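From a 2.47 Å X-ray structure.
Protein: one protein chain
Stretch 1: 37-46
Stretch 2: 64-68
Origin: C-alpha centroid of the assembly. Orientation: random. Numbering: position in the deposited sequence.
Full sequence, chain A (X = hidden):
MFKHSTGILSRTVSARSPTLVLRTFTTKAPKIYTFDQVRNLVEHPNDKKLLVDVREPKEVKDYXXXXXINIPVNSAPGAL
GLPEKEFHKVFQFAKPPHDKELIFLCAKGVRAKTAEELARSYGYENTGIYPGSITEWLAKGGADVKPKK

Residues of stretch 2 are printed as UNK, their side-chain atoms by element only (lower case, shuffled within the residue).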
ATOM      1  N   GLN A  37      -0.566   9.559  11.278  1.00 30.39           N
ATOM      2  CA  GLN A  37       0.130   8.279  11.361  1.00 30.09           C
ATOM      3  C   GLN A  37       0.813   7.929  10.047  1.00 31.13           C
ATOM      4  O   GLN A  37       1.884   7.309  10.049  1.00 30.87           O
ATOM      5  CB  GLN A  37      -0.847   7.174  11.762  1.00 26.15           C
ATOM      6  CG  GLN A  37      -1.459   7.358  13.138  1.00 26.05           C
ATOM      7  CD  GLN A  37      -2.573   6.369  13.411  1.00 32.22           C
ATOM      8  OE1 GLN A  37      -3.649   6.449  12.821  1.00 38.80           O
ATOM      9  NE2 GLN A  37      -2.317   5.425  14.310  1.00 45.40           N
ATOM     10  N   VAL A  38       0.215   8.314   8.920  1.00 32.20           N
ATOM     11  CA  VAL A  38       0.851   8.095   7.626  1.00 29.81           C
ATOM     12  C   VAL A  38       1.962   9.113   7.398  1.00 27.47           C
ATOM     13  O   VAL A  38       3.016   8.783   6.842  1.00 30.20           O
ATOM     14  CB  VAL A  38      -0.204   8.134   6.506  1.00 32.51           C
ATOM     15  CG1 VAL A  38       0.451   7.981   5.151  1.00 26.78           C
ATOM     16  CG2 VAL A  38      -1.238   7.039   6.717  1.00 30.65           C
ATOM     17  N   ARG A  39       1.750  10.360   7.826  1.00 30.93           N
ATOM     18  CA  ARG A  39       2.802  11.367   7.723  1.00 31.32           C
ATOM     19  C   ARG A  39       4.007  10.991   8.575  1.00 36.55           C
ATOM     20  O   ARG A  39       5.155  11.237   8.186  1.00 30.87           O
ATOM     21  CB  ARG A  39       2.259  12.737   8.131  1.00 31.92           C
ATOM     22  CG  ARG A  39       3.296  13.850   8.114  1.00 45.03           C
ATOM     23  CD  ARG A  39       2.880  15.007   9.011  1.00 52.06           C
ATOM     24  NE  ARG A  39       2.586  16.215   8.246  1.00 63.70           N
ATOM     25  CZ  ARG A  39       1.679  17.121   8.600  1.00 65.33           C
ATOM     26  NH1 ARG A  39       0.974  16.956   9.711  1.00 46.16           N
ATOM     27  NH2 ARG A  39       1.477  18.190   7.842  1.00 64.11           N
ATOM     28  N   ASN A  40       3.766  10.389   9.742  1.00 31.45           N
ATOM     29  CA  ASN A  40       4.872   9.926  10.575  1.00 32.52           C
ATOM     30  C   ASN A  40       5.610   8.770   9.913  1.00 33.27           C
ATOM     31  O   ASN A  40       6.842   8.697   9.974  1.00 39.84           O
ATOM     32  CB  ASN A  40       4.355   9.510  11.953  1.00 43.31           C
ATOM     33  CG  ASN A  40       3.923  10.692  12.795  1.00 40.46           C
ATOM     34  OD1 ASN A  40       4.354  11.823  12.569  1.00 48.90           O
ATOM     35  ND2 ASN A  40       3.065  10.436  13.778  1.00 36.90           N
ATOM     36  N   LEU A  41       4.873   7.859   9.273  1.00 39.20           N
ATOM     37  CA  LEU A  41       5.506   6.718   8.621  1.00 34.44           C
ATOM     38  C   LEU A  41       6.313   7.139   7.401  1.00 36.14           C
ATOM     39  O   LEU A  41       7.338   6.520   7.093  1.00 30.44           O
ATOM     40  CB  LEU A  41       4.447   5.688   8.227  1.00 46.01           C
ATOM     41  CG  LEU A  41       4.261   4.520   9.196  1.00 48.45           C
ATOM     42  CD1 LEU A  41       3.384   3.449   8.572  1.00 41.99           C
ATOM     43  CD2 LEU A  41       5.606   3.946   9.606  1.00 45.13           C
ATOM     44  N   VAL A  42       5.872   8.182   6.694  1.00 35.39           N
ATOM     45  CA  VAL A  42       6.633   8.672   5.550  1.00 41.96           C
ATOM     46  C   VAL A  42       7.893   9.390   6.018  1.00 40.14           C
ATOM     47  O   VAL A  42       8.970   9.230   5.431  1.00 39.41           O
ATOM     48  CB  VAL A  42       5.751   9.579   4.672  1.00 34.77           C
ATOM     49  CG1 VAL A  42       6.593  10.307   3.637  1.00 32.42           C
ATOM     50  CG2 VAL A  42       4.664   8.761   3.996  1.00 26.09           C
ATOM     51  N   GLU A  43       7.783  10.179   7.089  1.00 39.77           N
ATOM     52  CA  GLU A  43       8.938  10.926   7.578  1.00 42.83           C
ATOM     53  C   GLU A  43       9.952  10.008   8.250  1.00 45.51           C
ATOM     54  O   GLU A  43      11.164  10.226   8.137  1.00 52.40           O
ATOM     55  CB  GLU A  43       8.482  12.023   8.539  1.00 39.36           C
ATOM     56  CG  GLU A  43       7.895  13.245   7.847  1.00 29.76           C
ATOM     57  CD  GLU A  43       7.141  14.151   8.799  1.00 47.57           C
ATOM     58  OE1 GLU A  43       6.915  13.742   9.957  1.00 39.87           O
ATOM     59  OE2 GLU A  43       6.771  15.271   8.386  1.00 33.31           O
ATOM     60  N   HIS A  44       9.480   8.979   8.954  1.00 43.83           N
ATOM     61  CA  HIS A  44      10.346   8.016   9.633  1.00 44.48           C
ATOM     62  C   HIS A  44       9.910   6.613   9.236  1.00 36.89           C
ATOM     63  O   HIS A  44       9.019   6.027   9.866  1.00 37.52           O
ATOM     64  CB  HIS A  44      10.303   8.201  11.149  1.00 50.72           C
ATOM     65  CG  HIS A  44      10.573   9.605  11.594  1.00 59.44           C
ATOM     66  ND1 HIS A  44       9.577  10.453  12.028  1.00 56.74           N
ATOM     67  CD2 HIS A  44      11.726  10.310  11.671  1.00 55.33           C
ATOM     68  CE1 HIS A  44      10.104  11.619  12.354  1.00 61.49           C
ATOM     69  NE2 HIS A  44      11.407  11.559  12.147  1.00 63.87           N
ATOM     70  N   PRO A  45      10.512   6.046   8.190  1.00 40.08           N
ATOM     71  CA  PRO A  45      10.113   4.705   7.745  1.00 30.07           C
ATOM     72  C   PRO A  45      10.327   3.659   8.830  1.00 41.90           C
ATOM     73  O   PRO A  45      11.317   3.687   9.566  1.00 46.23           O
ATOM     74  CB  PRO A  45      11.018   4.450   6.536  1.00 28.62           C
ATOM     75  CG  PRO A  45      11.373   5.812   6.040  1.00 38.40           C
ATOM     76  CD  PRO A  45      11.478   6.669   7.270  1.00 44.87           C
ATOM     77  N   ASN A  46       9.378   2.732   8.922  1.00 44.27           N
ATOM     78  CA  ASN A  46       9.423   1.625   9.870  1.00 33.37           C
ATOM     79  C   ASN A  46       9.619   0.335   9.082  1.00 42.55           C
ATOM     80  O   ASN A  46       8.816   0.017   8.199  1.00 55.57           O
ATOM     81  CB  ASN A  46       8.140   1.572  10.700  1.00 40.23           C
ATOM     82  CG  ASN A  46       8.207   0.562  11.837  1.00 43.78           C
ATOM     83  OD1 ASN A  46       9.055  -0.333  11.849  1.00 35.41           O
ATOM     84  ND2 ASN A  46       7.303   0.702  12.799  1.00 36.27           N
ATOM     85  N   UNK A  64       3.573  10.453  -6.490  1.00 26.91           N
ATOM     86  CA  UNK A  64       3.903   9.255  -5.732  1.00 29.03           C
ATOM     87  C   UNK A  64       4.191   9.660  -4.294  1.00 38.83           C
ATOM     88  O   UNK A  64       5.059  10.505  -4.047  1.00 37.87           O
ATOM     89  c   UNK A  64       5.109   8.531  -6.330  1.00 23.75           C
ATOM     90  c   UNK A  64       7.877   6.532  -5.336  1.00 30.86           C
ATOM     91  c   UNK A  64       5.485   7.256  -5.585  1.00 26.46           C
ATOM     92  c   UNK A  64       6.655   6.541  -6.242  1.00 22.38           C
ATOM     93  n   UNK A  64       7.791   5.472  -4.290  1.00 38.58           N
ATOM     94  N   UNK A  65       3.461   9.075  -3.358  1.00 29.01           N
ATOM     95  CA  UNK A  65       3.760   9.289  -1.949  1.00 29.16           C
ATOM     96  C   UNK A  65       5.108   8.654  -1.640  1.00 28.81           C
ATOM     97  O   UNK A  65       5.286   7.455  -1.886  1.00 30.02           O
ATOM     98  c   UNK A  65       2.013   7.164   2.072  1.00 20.11           C
ATOM     99  s   UNK A  65       1.273   8.601   1.316  1.00 26.33           S
ATOM    100  c   UNK A  65       2.665   8.694  -1.072  1.00 30.65           C
ATOM    101  c   UNK A  65       2.663   9.221   0.353  1.00 37.35           C
ATOM    102  N   UNK A  66       6.084   9.409  -1.134  1.00 32.03           N
ATOM    103  CA  UNK A  66       7.417   8.835  -0.908  1.00 27.99           C
ATOM    104  C   UNK A  66       7.367   7.646   0.042  1.00 25.70           C
ATOM    105  O   UNK A  66       6.507   7.559   0.920  1.00 27.51           O
ATOM    106  c   UNK A  66       6.037  10.847  -0.828  1.00 32.75           C
ATOM    107  c   UNK A  66       7.194  11.026   0.094  1.00 34.32           C
ATOM    108  c   UNK A  66       8.214  10.001  -0.309  1.00 31.47           C
ATOM    109  N   UNK A  67       8.305   6.719  -0.165  1.00 23.64           N
ATOM    110  CA  UNK A  67       8.489   5.459   0.555  1.00 24.90           C
ATOM    111  C   UNK A  67       7.411   4.424   0.251  1.00 28.19           C
ATOM    112  O   UNK A  67       7.426   3.345   0.854  1.00 27.29           O
ATOM    113  c   UNK A  67       8.569   5.641   2.079  1.00 32.94           C
ATOM    114  o   UNK A  67       7.282   6.012   2.591  1.00 37.79           O
ATOM    115  c   UNK A  67       9.591   6.711   2.443  1.00 37.30           C
ATOM    116  N   UNK A  68       6.485   4.701  -0.664  1.00 20.77           N
ATOM    117  CA  UNK A  68       5.461   3.723  -0.996  1.00 29.78           C
ATOM    118  C   UNK A  68       5.959   2.750  -2.058  1.00 29.16           C
ATOM    119  O   UNK A  68       6.885   3.037  -2.823  1.00 33.90           O
ATOM    120  c   UNK A  68       4.189   4.405  -1.502  1.00 24.67           C
ATOM    121  o   UNK A  68       4.521   5.339  -2.539  1.00 22.86           O
ATOM    122  c   UNK A  68       3.492   5.131  -0.377  1.00 26.48           C
TER
HETATM  123  O   HOH W   1       7.244   4.554   5.019  1.00 36.10           O

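Position 64 carries five side-chain atoms, four carbons in an unbranched row ending in a nitrogen. None of them comes within reach of stretch 1. A straight four-carbon chain tipped by nitrogen is lysine, so this is K64. The residue is exposed, a place that suits a long chain with a charged end, and its first two torsions are both t, which extends the chain before it bends. The tip lies near its own stretch, with NZ of K64 3.0 Å from the backbone O of position 68.

Position 65 has four side-chain atoms in an unbranched line: two carbons, a sulfur and a final carbon. The bond from CA to CB points toward stretch 1, and the terminal carbon lies 3.5 Å from CG1 of V38 and 3.6 Å from CG2 of V42. Sulfur inside an unbranched chain and capped by carbon identifies methionine, M65. With chi1 and chi2 both t, the chain reaches out to the helix and places CE against two valines one turn apart. A long, flexible, apolar side chain is well matched to this buried site, since it carries no charge that burial would leave unsolvated.

At position 66 three side-chain carbons close a ring onto the backbone nitrogen, and one ring carbon lies 3.7 Å from CG1 of V42. Only proline closes such a ring: P66. The carbon at V42 is CG, an apolar contact made by the ring although CA-to-CB points sideways. Proline also suits the backbone here, because phi of -59° and psi of 150° fit the second residue of the type II turn that runs from M65 to position 68.

Position 67 shows one carbon bearing an oxygen and another carbon. Its CA-to-CB bond points toward stretch 1, and the branch carbon lies 4.0 Å from the backbone O of V42 and 4.1 Å from CG of P45. The branched pattern is that of threonine, T67. The third place of this turn requires a positive phi, here 71°, a value more commonly found in glycine. Threonine nonetheless suits the contact: its methyl packs beside V42 and P45, while its hydroxyl serves both a bridging water and the backbone, OG1 donating a very short hydrogen bond of 2.4 Å to O of P66.

Position 68 repeats the pattern, a carbon carrying one oxygen and one carbon, and makes no contact with stretch 1. It is again threonine, T68. Its side chain instead serves the turn: OG1 donates to O of M65 at a very short 2.3 Å, while the backbone N of T68 donates to the same oxygen at 3.2 Å, so the loop is tied closed twice.

The contact is mainly apolar and small, burying 242 Å² in all. V42 gives the most surface, meeting M65 through CG2 and P66 through CG1, and V38 extends the patch along the helix. No direct hydrogen bond crosses between the stretches. A water does link them, donating to O of L41 at 2.9 Å and to OG1 of T67 at 2.8 Å. The turn thus holds its own shape and offers the helix a greasy surface with a water bridge beside it.

Stretch 2, residues 64-68: KMPTT
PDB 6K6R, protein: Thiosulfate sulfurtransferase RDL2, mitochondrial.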